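Local atomic coordinates of ORF 37 (Human herpesvirus 8 type M, PDB entry 3FHD), a protein that cleaves double- and single-stranded DNA as both an endonuclease and an exonuclease, processing branched viral DNA intermediates so that unit-length linear genomes can be produced. Residues Ala214-Pro219 and Ile377-Arg382; Pro219-Cys224 and Ala245-Thr250; Ser232-Ile237 and Val406-Gly411; Asp363-Thr368 and Thr457-Thr462. One frame throughout, in Å; residues are numbered along the deposited sequence.

Contact 1 of 4, residues Ala214-Pro219 and Ile377-Arg382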
# COMPACT_ATOMS: atom_id res chain seq x y z
N ALA A 214 -1.96 8.04 15.13
CA ALA A 214 -3.05 9.02 15.18
C ALA A 214 -3.14 9.75 16.54
O ALA A 214 -3.21 10.99 16.60
CB ALA A 214 -4.36 8.30 14.86
N THR A 215 -3.11 8.97 17.62
CA THR A 215 -3.30 9.47 18.98
C THR A 215 -2.04 10.07 19.62
O THR A 215 -2.12 11.07 20.39
CB THR A 215 -3.82 8.33 19.87
OG1 THR A 215 -5.05 7.85 19.31
CG2 THR A 215 -4.07 8.82 21.29
N LEU A 216 -0.88 9.48 19.36
CA LEU A 216 0.33 9.89 20.08
C LEU A 216 1.29 10.75 19.29
O LEU A 216 1.99 11.58 19.87
CB LEU A 216 1.06 8.70 20.72
CG LEU A 216 0.23 7.73 21.58
CD1 LEU A 216 1.10 6.59 22.08
CD2 LEU A 216 -0.48 8.42 22.77
N LEU A 217 1.33 10.56 17.97
CA LEU A 217 2.22 11.35 17.11
C LEU A 217 1.51 12.51 16.42
O LEU A 217 2.12 13.52 16.15
CB LEU A 217 2.89 10.48 16.03
CG LEU A 217 4.26 9.85 16.35
CD1 LEU A 217 4.21 9.01 17.62
CD2 LEU A 217 4.77 9.00 15.16
N HIS A 218 0.23 12.34 16.12
CA HIS A 218 -0.48 13.38 15.38
C HIS A 218 -1.82 13.75 16.04
O HIS A 218 -2.87 13.76 15.40
CB HIS A 218 -0.66 12.95 13.91
CG HIS A 218 0.63 12.73 13.19
ND1 HIS A 218 1.41 13.77 12.73
CD2 HIS A 218 1.27 11.59 12.82
CE1 HIS A 218 2.48 13.28 12.11
NE2 HIS A 218 2.41 11.96 12.15
N PRO A 219 -1.78 14.07 17.35
CA PRO A 219 -3.04 14.27 18.07
C PRO A 219 -3.75 15.57 17.65
O PRO A 219 -4.97 15.66 17.74
CB PRO A 219 -2.60 14.35 19.53
CG PRO A 219 -1.21 14.92 19.48
CD PRO A 219 -0.61 14.30 18.21
N ILE A 377 -1.64 3.28 27.59
CA ILE A 377 -0.39 3.18 26.85
C ILE A 377 -0.13 4.52 26.17
O ILE A 377 -0.85 4.92 25.25
CB ILE A 377 -0.43 2.05 25.77
CG1 ILE A 377 -0.66 0.68 26.45
CG2 ILE A 377 0.85 2.08 24.92
CD1 ILE A 377 -1.19 -0.43 25.52
N SER A 378 0.92 5.19 26.62
CA SER A 378 1.35 6.47 26.07
C SER A 378 2.87 6.44 25.88
O SER A 378 3.51 5.43 26.16
CB SER A 378 0.93 7.62 27.02
OG SER A 378 1.43 7.40 28.32
N ILE A 379 3.46 7.53 25.38
CA ILE A 379 4.91 7.58 25.18
C ILE A 379 5.59 7.75 26.53
O ILE A 379 5.24 8.66 27.28
CB ILE A 379 5.32 8.73 24.20
CG1 ILE A 379 4.69 8.51 22.82
CG2 ILE A 379 6.83 8.87 24.08
CD1 ILE A 379 4.80 9.72 21.89
N LYS A 380 6.53 6.84 26.84
CA LYS A 380 7.37 6.93 28.04
C LYS A 380 8.65 7.70 27.74
O LYS A 380 9.09 8.52 28.54
CB LYS A 380 7.74 5.53 28.56
CG LYS A 380 8.55 5.54 29.84
CD LYS A 380 9.43 4.34 29.97
CE LYS A 380 10.04 4.25 31.36
NZ LYS A 380 11.26 5.10 31.53
N ALA A 381 9.27 7.40 26.60
CA ALA A 381 10.53 8.04 26.22
C ALA A 381 10.71 7.95 24.72
O ALA A 381 10.21 7.03 24.07
CB ALA A 381 11.69 7.38 26.93
N ARG A 382 11.47 8.91 24.18
CA ARG A 382 11.64 9.11 22.75
C ARG A 382 13.12 9.41 22.51
O ARG A 382 13.69 10.19 23.24
CB ARG A 382 10.82 10.33 22.37
CG ARG A 382 10.67 10.62 20.92
CD ARG A 382 10.04 12.01 20.79
NE ARG A 382 10.09 12.57 19.43
CZ ARG A 382 11.11 12.47 18.58
NH1 ARG A 382 11.01 13.03 17.38
NH2 ARG A 382 12.23 11.83 18.92
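In this PD-(D/E)XK nuclease, the last turn of helix 203-217 rests on the start of strand 379-389 of the main mixed sheet, with Leu-216 and Ile-379 carrying the contact. The touching side chains are apolar, and no hydrogen bond joins the two segments. Ile-379 extends its chain at the helix end: CD1 lies anti to CA (chi2 168°) and comes 4.0 Å from Leu-216 CB. The same CD1 methyl also stands 3.9 Å from Leu-216 O. Leu-216 returns the approach with its CD1 methyl, which lies 4.1 Å from Ile-379 CG1. This methyl then sits over the backbone preceding the strand, 4.0 Å from Ser-378 CA. Leu-217 adds a looser touch, its CD1 4.4 Å from Ile-379 CD1. A wider pi-type turn spans 214-217, where the helix runs out near the surface. Around the contact, Leu-217 and Ile-379 both lean on Tyr-365 of the adjacent strand 362-367, while Leu-216 and Thr-215 touch Ile-444 of strand 443-444. Beyond the helix, His-218 NE2 is hydrogen-bonded to Tyr-265 OH of strand 262-269, and Ser-378 pairs through its backbone with Thr-368.

Contact 2 of 4, residues Pro219-Cys224 and Ala245-Thr250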
# COMPACT_ATOMS: atom_id res chain seq x y z
N PRO A 219 -1.78 14.07 17.35
CA PRO A 219 -3.04 14.27 18.07
C PRO A 219 -3.75 15.57 17.65
O PRO A 219 -4.97 15.66 17.74
CB PRO A 219 -2.60 14.35 19.53
CG PRO A 219 -1.21 14.92 19.48
CD PRO A 219 -0.61 14.30 18.21
N ASP A 220 -2.96 16.53 17.16
CA ASP A 220 -3.41 17.88 16.83
C ASP A 220 -3.69 18.07 15.35
O ASP A 220 -3.82 19.20 14.87
CB ASP A 220 -2.35 18.91 17.25
CG ASP A 220 -2.27 19.09 18.76
OD1 ASP A 220 -3.11 18.54 19.51
OD2 ASP A 220 -1.35 19.81 19.21
N GLU A 221 -3.77 16.98 14.61
CA GLU A 221 -3.88 17.07 13.16
C GLU A 221 -5.03 16.27 12.60
O GLU A 221 -5.54 15.35 13.24
CB GLU A 221 -2.57 16.65 12.49
CG GLU A 221 -1.35 17.38 13.04
CD GLU A 221 -0.04 16.85 12.52
OE1 GLU A 221 0.92 16.79 13.31
OE2 GLU A 221 0.01 16.50 11.32
N THR A 222 -5.45 16.65 11.40
CA THR A 222 -6.42 15.86 10.65
C THR A 222 -5.69 14.68 9.99
O THR A 222 -4.72 14.88 9.25
CB THR A 222 -7.28 16.73 9.66
OG1 THR A 222 -7.66 15.96 8.52
CG2 THR A 222 -6.51 17.98 9.18
N ASN A 223 -6.12 13.47 10.32
CA ASN A 223 -5.49 12.24 9.81
C ASN A 223 -6.50 11.33 9.15
O ASN A 223 -7.70 11.37 9.44
CB ASN A 223 -4.84 11.45 10.95
CG ASN A 223 -4.02 12.31 11.88
OD1 ASN A 223 -3.21 13.13 11.45
ND2 ASN A 223 -4.23 12.12 13.19
N CYS A 224 -6.01 10.47 8.27
CA CYS A 224 -6.86 9.47 7.69
C CYS A 224 -6.31 8.11 8.08
O CYS A 224 -5.12 7.81 7.86
CB CYS A 224 -6.93 9.63 6.17
SG CYS A 224 -8.07 8.46 5.42
N ALA A 245 -2.10 8.29 6.92
CA ALA A 245 -1.52 9.57 6.54
C ALA A 245 -1.96 10.67 7.49
O ALA A 245 -3.12 10.68 7.97
CB ALA A 245 -1.85 9.93 5.11
N ALA A 246 -1.04 11.57 7.77
CA ALA A 246 -1.35 12.76 8.57
C ALA A 246 -1.40 13.99 7.65
O ALA A 246 -0.67 14.05 6.65
CB ALA A 246 -0.31 12.92 9.69
N ASN A 247 -2.27 14.95 7.96
CA ASN A 247 -2.60 16.09 7.03
C ASN A 247 -3.31 15.71 5.71
O ASN A 247 -2.94 16.20 4.64
CB ASN A 247 -1.36 16.93 6.69
CG ASN A 247 -0.75 17.62 7.90
OD1 ASN A 247 -0.73 18.85 7.98
ND2 ASN A 247 -0.23 16.84 8.84
N VAL A 248 -4.28 14.81 5.78
CA VAL A 248 -5.03 14.37 4.60
C VAL A 248 -6.48 14.41 4.99
O VAL A 248 -6.83 14.00 6.10
CB VAL A 248 -4.65 12.95 4.10
CG1 VAL A 248 -5.44 12.57 2.80
CG2 VAL A 248 -3.16 12.85 3.81
N LYS A 249 -7.32 14.91 4.09
CA LYS A 249 -8.73 15.18 4.37
C LYS A 249 -9.65 14.82 3.19
O LYS A 249 -9.19 14.58 2.08
CB LYS A 249 -8.92 16.66 4.76
CG LYS A 249 -7.94 17.60 4.10
CD LYS A 249 -8.19 19.03 4.50
CE LYS A 249 -7.75 19.96 3.39
NZ LYS A 249 -8.54 21.24 3.40
N THR A 250 -10.95 14.73 3.49
CA THR A 250 -12.03 14.66 2.50
C THR A 250 -12.36 16.10 2.09
O THR A 250 -12.38 17.00 2.93
CB THR A 250 -13.27 13.95 3.13
OG1 THR A 250 -12.99 12.55 3.23
CG2 THR A 250 -14.56 14.16 2.32
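Through OE2, the carboxylate of Glu-221 meets the side-chain amide of Asn-247, the two planes turned 68° apart, while Ala-246 CB lies obliquely off the carboxylate plane, 3.9 Å from Glu-221 OE2. The 2.5 Å between Asn-247 ND2 and Glu-221 OE2 is too short for its bent geometry, and that weak bond is doubtful in detail. The carboxylate's stronger partner is His-218, whose ND1 is hydrogen-bonded to Glu-221 OE1. The CB of Asn-247 leads away from 219-224, but CG stands anti to the carbonyl carbon (chi1 -63°), on the way back to Glu-221. The Asn-223 amide has Ala-246 CB obliquely above its plane, 3.4 Å from OD1, and gives ND2 to His-218 O. A short antiparallel pairing joins the segments: Asn-223 and Ala-246 form a non-hydrogen-bonded pair, Cys-224 and Ala-245 a hydrogen-bonded one, with Cys-224 N 2.9 Å from Ala-245 O at 166°. At the corner of 246-247 the bonds weaken; Asn-247 N reaches Thr-222 O at 2.8 Å, and Thr-222 OG1 reaches Val-248 O at 3.2 Å. Chemically, sound sheet bonds thus give way to weak ones, His-218 chiefly holds the Glu-221 carboxylate, and Asn-223 OD1 is buried without a polar partner.

Contact 3 of 4, residues Ser232-Ile237 and Val406-Gly411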
# COMPACT_ATOMS: atom_id res chain seq x y z
N SER A 232 -3.62 4.28 -10.51
CA SER A 232 -3.05 5.38 -11.29
C SER A 232 -4.00 5.86 -12.41
O SER A 232 -4.29 5.11 -13.34
CB SER A 232 -1.69 5.00 -11.93
OG SER A 232 -1.36 5.95 -12.96
N PRO A 233 -4.47 7.13 -12.35
CA PRO A 233 -5.34 7.60 -13.44
C PRO A 233 -4.59 7.84 -14.75
O PRO A 233 -5.22 7.93 -15.81
CB PRO A 233 -5.92 8.91 -12.90
CG PRO A 233 -4.87 9.39 -11.88
CD PRO A 233 -4.30 8.13 -11.28
N GLN A 234 -3.27 7.95 -14.69
CA GLN A 234 -2.51 8.28 -15.89
C GLN A 234 -2.14 7.04 -16.71
O GLN A 234 -2.06 7.13 -17.92
CB GLN A 234 -1.26 9.08 -15.55
CG GLN A 234 -1.55 10.49 -14.98
CD GLN A 234 -2.26 11.39 -16.00
OE1 GLN A 234 -3.36 11.07 -16.49
NE2 GLN A 234 -1.64 12.50 -16.32
N ASN A 235 -2.01 5.89 -16.05
CA ASN A 235 -1.67 4.64 -16.79
C ASN A 235 -2.59 3.43 -16.58
O ASN A 235 -2.68 2.56 -17.46
CB ASN A 235 -0.19 4.26 -16.54
CG ASN A 235 0.14 4.14 -15.07
OD1 ASN A 235 -0.40 3.29 -14.37
ND2 ASN A 235 1.04 5.01 -14.60
N GLY A 236 -3.25 3.37 -15.44
CA GLY A 236 -4.10 2.22 -15.11
C GLY A 236 -3.39 0.88 -14.89
O GLY A 236 -4.05 -0.14 -14.82
N ILE A 237 -2.06 0.88 -14.74
CA ILE A 237 -1.29 -0.37 -14.50
C ILE A 237 -0.71 -0.46 -13.09
O ILE A 237 -0.39 -1.56 -12.61
CB ILE A 237 -0.20 -0.62 -15.58
CG1 ILE A 237 1.02 0.29 -15.38
CG2 ILE A 237 -0.76 -0.41 -16.96
CD1 ILE A 237 2.24 -0.14 -16.22
N VAL A 406 0.74 8.82 -4.71
CA VAL A 406 0.38 10.04 -3.94
C VAL A 406 0.71 11.34 -4.70
O VAL A 406 -0.08 12.30 -4.75
CB VAL A 406 1.05 10.07 -2.53
CG1 VAL A 406 0.86 11.43 -1.89
CG2 VAL A 406 0.43 9.03 -1.63
N GLU A 407 1.92 11.41 -5.27
CA GLU A 407 2.35 12.61 -5.99
C GLU A 407 1.63 12.85 -7.32
O GLU A 407 1.38 14.00 -7.70
CB GLU A 407 3.87 12.61 -6.13
CG GLU A 407 4.53 12.93 -4.78
CD GLU A 407 5.96 12.43 -4.65
OE1 GLU A 407 6.60 12.17 -5.71
OE2 GLU A 407 6.43 12.29 -3.48
N GLU A 408 1.26 11.76 -7.99
CA GLU A 408 0.37 11.79 -9.17
C GLU A 408 -1.00 12.41 -8.84
O GLU A 408 -1.44 13.32 -9.55
CB GLU A 408 0.22 10.36 -9.74
CG GLU A 408 -0.62 10.21 -11.07
CD GLU A 408 -0.71 8.72 -11.50
OE1 GLU A 408 0.02 7.91 -10.92
OE2 GLU A 408 -1.50 8.34 -12.40
N TYR A 409 -1.64 11.96 -7.76
CA TYR A 409 -2.95 12.50 -7.34
C TYR A 409 -2.83 13.99 -6.93
O TYR A 409 -3.64 14.82 -7.34
CB TYR A 409 -3.50 11.68 -6.16
CG TYR A 409 -4.22 10.38 -6.53
CD1 TYR A 409 -5.56 10.18 -6.13
CD2 TYR A 409 -3.61 9.39 -7.27
CE1 TYR A 409 -6.24 8.98 -6.44
CE2 TYR A 409 -4.30 8.18 -7.62
CZ TYR A 409 -5.62 7.99 -7.20
OH TYR A 409 -6.31 6.80 -7.47
N ILE A 410 -1.82 14.34 -6.15
CA ILE A 410 -1.54 15.75 -5.82
C ILE A 410 -1.36 16.61 -7.10
O ILE A 410 -1.75 17.77 -7.11
CB ILE A 410 -0.27 15.88 -4.93
CG1 ILE A 410 -0.57 15.37 -3.54
CG2 ILE A 410 0.23 17.38 -4.85
CD1 ILE A 410 0.67 15.14 -2.68
N GLY A 411 -0.75 16.03 -8.14
CA GLY A 411 -0.48 16.71 -9.42
C GLY A 411 -1.76 16.99 -10.19
O GLY A 411 -1.88 18.02 -10.87
O HOH W 1 2.12 5.67 -11.47
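Glu-408 OE2, reaching out from helix 394-412, is gripped by two donors of the loop 232-237, where Ser-232 heads an ST motif. Ser-232 OG donates a very short bond of 2.5 Å to Glu-408 OE2, and Gln-234 N lies 2.9 Å from the same oxygen, meeting it nearly along its C-O axis with an N-H...O angle of 153°. Glu-408 is fully stretched, CG anti to the backbone N (chi1 -176°), and meets Pro-233 tip to tip. Packing is tight there, with Pro-233 CD only 3.0 Å from Glu-408 OE2. The other oxygen, Glu-408 OE1, takes a hydrogen bond of 3.1 Å from a water that is in turn weakly bonded to Asn-235 ND2. The loop holds its own shape: Asn-235 N donates to Ser-232 OG over 3.2 Å, which closes the ST motif, and Asn-235 OD1 accepts from Ile-237 N in an Asx turn. The two donors probably stabilise the carboxylate in its anionic form. Farther out, Arg-137 binds both Pro-233 O and Gln-234 OE1, and Asn-235 ND2 has a stronger partner in Asn-503 OD1. Tyr-409 sends its OH to Gln-231 O, and its CE2 lies 3.7 Å from Pro-233 CD.

Contact 4 of 4, residues Asp363-Thr368 and Thr457-Thr462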
# COMPACT_ATOMS: atom_id res chain seq x y z
N ASP A 363 13.17 7.77 14.61
CA ASP A 363 12.68 8.08 15.94
C ASP A 363 12.25 6.79 16.63
O ASP A 363 11.48 6.02 16.05
CB ASP A 363 11.48 9.03 15.88
CG ASP A 363 11.87 10.43 15.40
OD1 ASP A 363 12.81 11.01 15.96
OD2 ASP A 363 11.23 10.95 14.46
N VAL A 364 12.73 6.57 17.85
CA VAL A 364 12.28 5.39 18.61
C VAL A 364 11.38 5.83 19.77
O VAL A 364 11.75 6.70 20.52
CB VAL A 364 13.47 4.57 19.14
CG1 VAL A 364 12.97 3.37 19.94
CG2 VAL A 364 14.35 4.12 17.97
N TYR A 365 10.20 5.21 19.91
CA TYR A 365 9.24 5.51 20.98
C TYR A 365 9.09 4.30 21.87
O TYR A 365 8.58 3.26 21.45
CB TYR A 365 7.86 5.88 20.42
CG TYR A 365 7.90 7.03 19.47
CD1 TYR A 365 7.73 8.33 19.94
CD2 TYR A 365 8.16 6.84 18.11
CE1 TYR A 365 7.77 9.42 19.09
CE2 TYR A 365 8.22 7.93 17.23
CZ TYR A 365 8.03 9.22 17.75
OH TYR A 365 8.07 10.33 16.93
N VAL A 366 9.56 4.41 23.10
CA VAL A 366 9.33 3.36 24.09
C VAL A 366 7.97 3.66 24.73
O VAL A 366 7.74 4.77 25.20
CB VAL A 366 10.45 3.34 25.14
CG1 VAL A 366 10.14 2.31 26.25
CG2 VAL A 366 11.81 3.04 24.47
N LEU A 367 7.07 2.69 24.74
CA LEU A 367 5.74 2.97 25.28
C LEU A 367 5.66 2.60 26.76
O LEU A 367 6.39 1.72 27.21
CB LEU A 367 4.66 2.25 24.47
CG LEU A 367 4.71 2.48 22.95
CD1 LEU A 367 3.87 1.47 22.18
CD2 LEU A 367 4.29 3.92 22.61
N THR A 368 4.78 3.28 27.51
CA THR A 368 4.47 2.85 28.86
C THR A 368 3.84 1.46 28.89
O THR A 368 3.09 1.06 28.00
CB THR A 368 3.55 3.85 29.63
OG1 THR A 368 2.32 4.05 28.91
CG2 THR A 368 4.26 5.17 29.87
N THR A 457 4.70 -2.33 22.58
CA THR A 457 5.79 -1.99 23.48
C THR A 457 6.72 -0.92 22.92
O THR A 457 7.28 -0.12 23.67
CB THR A 457 6.67 -3.24 23.81
OG1 THR A 457 7.19 -3.75 22.57
CG2 THR A 457 5.86 -4.33 24.53
N LEU A 458 6.89 -0.91 21.60
CA LEU A 458 7.90 -0.10 20.96
C LEU A 458 7.45 0.28 19.56
O LEU A 458 6.86 -0.55 18.85
CB LEU A 458 9.19 -0.92 20.87
CG LEU A 458 10.52 -0.32 20.41
CD1 LEU A 458 11.11 0.60 21.50
CD2 LEU A 458 11.49 -1.49 20.11
N LEU A 459 7.73 1.53 19.19
CA LEU A 459 7.43 2.06 17.86
C LEU A 459 8.70 2.70 17.28
O LEU A 459 9.35 3.52 17.93
CB LEU A 459 6.27 3.07 17.92
CG LEU A 459 5.78 3.69 16.59
CD1 LEU A 459 5.11 2.68 15.70
CD2 LEU A 459 4.86 4.88 16.84
N ILE A 460 9.07 2.30 16.07
CA ILE A 460 10.18 2.94 15.38
C ILE A 460 9.64 3.60 14.10
O ILE A 460 8.92 2.95 13.35
CB ILE A 460 11.27 1.93 15.05
CG1 ILE A 460 11.77 1.25 16.36
CG2 ILE A 460 12.41 2.60 14.27
CD1 ILE A 460 13.01 0.40 16.18
N VAL A 461 9.98 4.87 13.88
CA VAL A 461 9.57 5.58 12.68
C VAL A 461 10.83 5.93 11.91
O VAL A 461 11.73 6.60 12.43
CB VAL A 461 8.71 6.85 13.00
CG1 VAL A 461 8.35 7.62 11.72
CG2 VAL A 461 7.42 6.47 13.75
N THR A 462 10.90 5.42 10.68
CA THR A 462 12.05 5.55 9.81
C THR A 462 11.66 6.31 8.54
O THR A 462 10.76 5.87 7.81
CB THR A 462 12.59 4.12 9.46
OG1 THR A 462 12.93 3.42 10.67
CG2 THR A 462 13.81 4.19 8.57
O HOH W 2 7.51 -0.34 26.40
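Tyr-365 and Leu-459 sit side by side in the central mixed sheet of the nuclease fold, as a hydrogen-bonded pair of antiparallel neighbours. Tyr-365 N is 2.7 Å from Leu-459 O, and Leu-459 N answers to Tyr-365 O. Leu-459 O also lies near the plane of the Tyr-365 ring, at its edge, 3.5 Å from CD2. CG of Tyr-365 stands anti to the carbonyl carbon (chi1 -57°), and the ring runs beside Leu-459, with Tyr-365 CD2 4.0 Å from Leu-459 CD2; Tyr-365 CE2 is 3.9 Å from Val-461 CG2. On the reverse face, Leu-458 CD1 touches two valines, 3.7 Å from Val-364 CG1 and a little farther from Val-366 CG2. The N-to-C directions of strands 363-367 and 457-462 lie 166° apart, close to antiparallel, and Asp-363 and Val-461 form a second hydrogen-bonded pair. Helix 203-217 packs on the Tyr-365 face, Val-209 against Leu-459, and helix 296-303 on the Val-364 face through Leu-299 and Phe-302. Asp-363 OD1 makes salt bridges to Lys-384 and Arg-382. At the far end Thr-457 and Leu-458 both face Phe-430 in a classic beta bulge. There Thr-457 O takes Leu-367 N at 3.0 Å, from 37° above the carbonyl plane, and a water at 2.7 Å.

From the N terminus, 214-219 opens contact 1, and 219-224, sharing Pro-219 with it, opens contact 2. Before contact 2 closes at 245-250, the loop 232-237 begins contact 3. Contact 2 is nested inside the loop that contact 1 closes at 377-382. Contact 4 opens at 363-368, ahead of that closure, and ends at 457-462, so contacts 1 and 4 cross; contact 3, closing at 406-411, crosses all the others. Contacts 1 and 4 meet directly through neighbouring strands 362-367 and 379-389, and contact 2 joins contact 1 around His-218. Contact 3 lies about 32 Å from contact 4, centre to centre, tying helix 394-412 to the 232-237 loop.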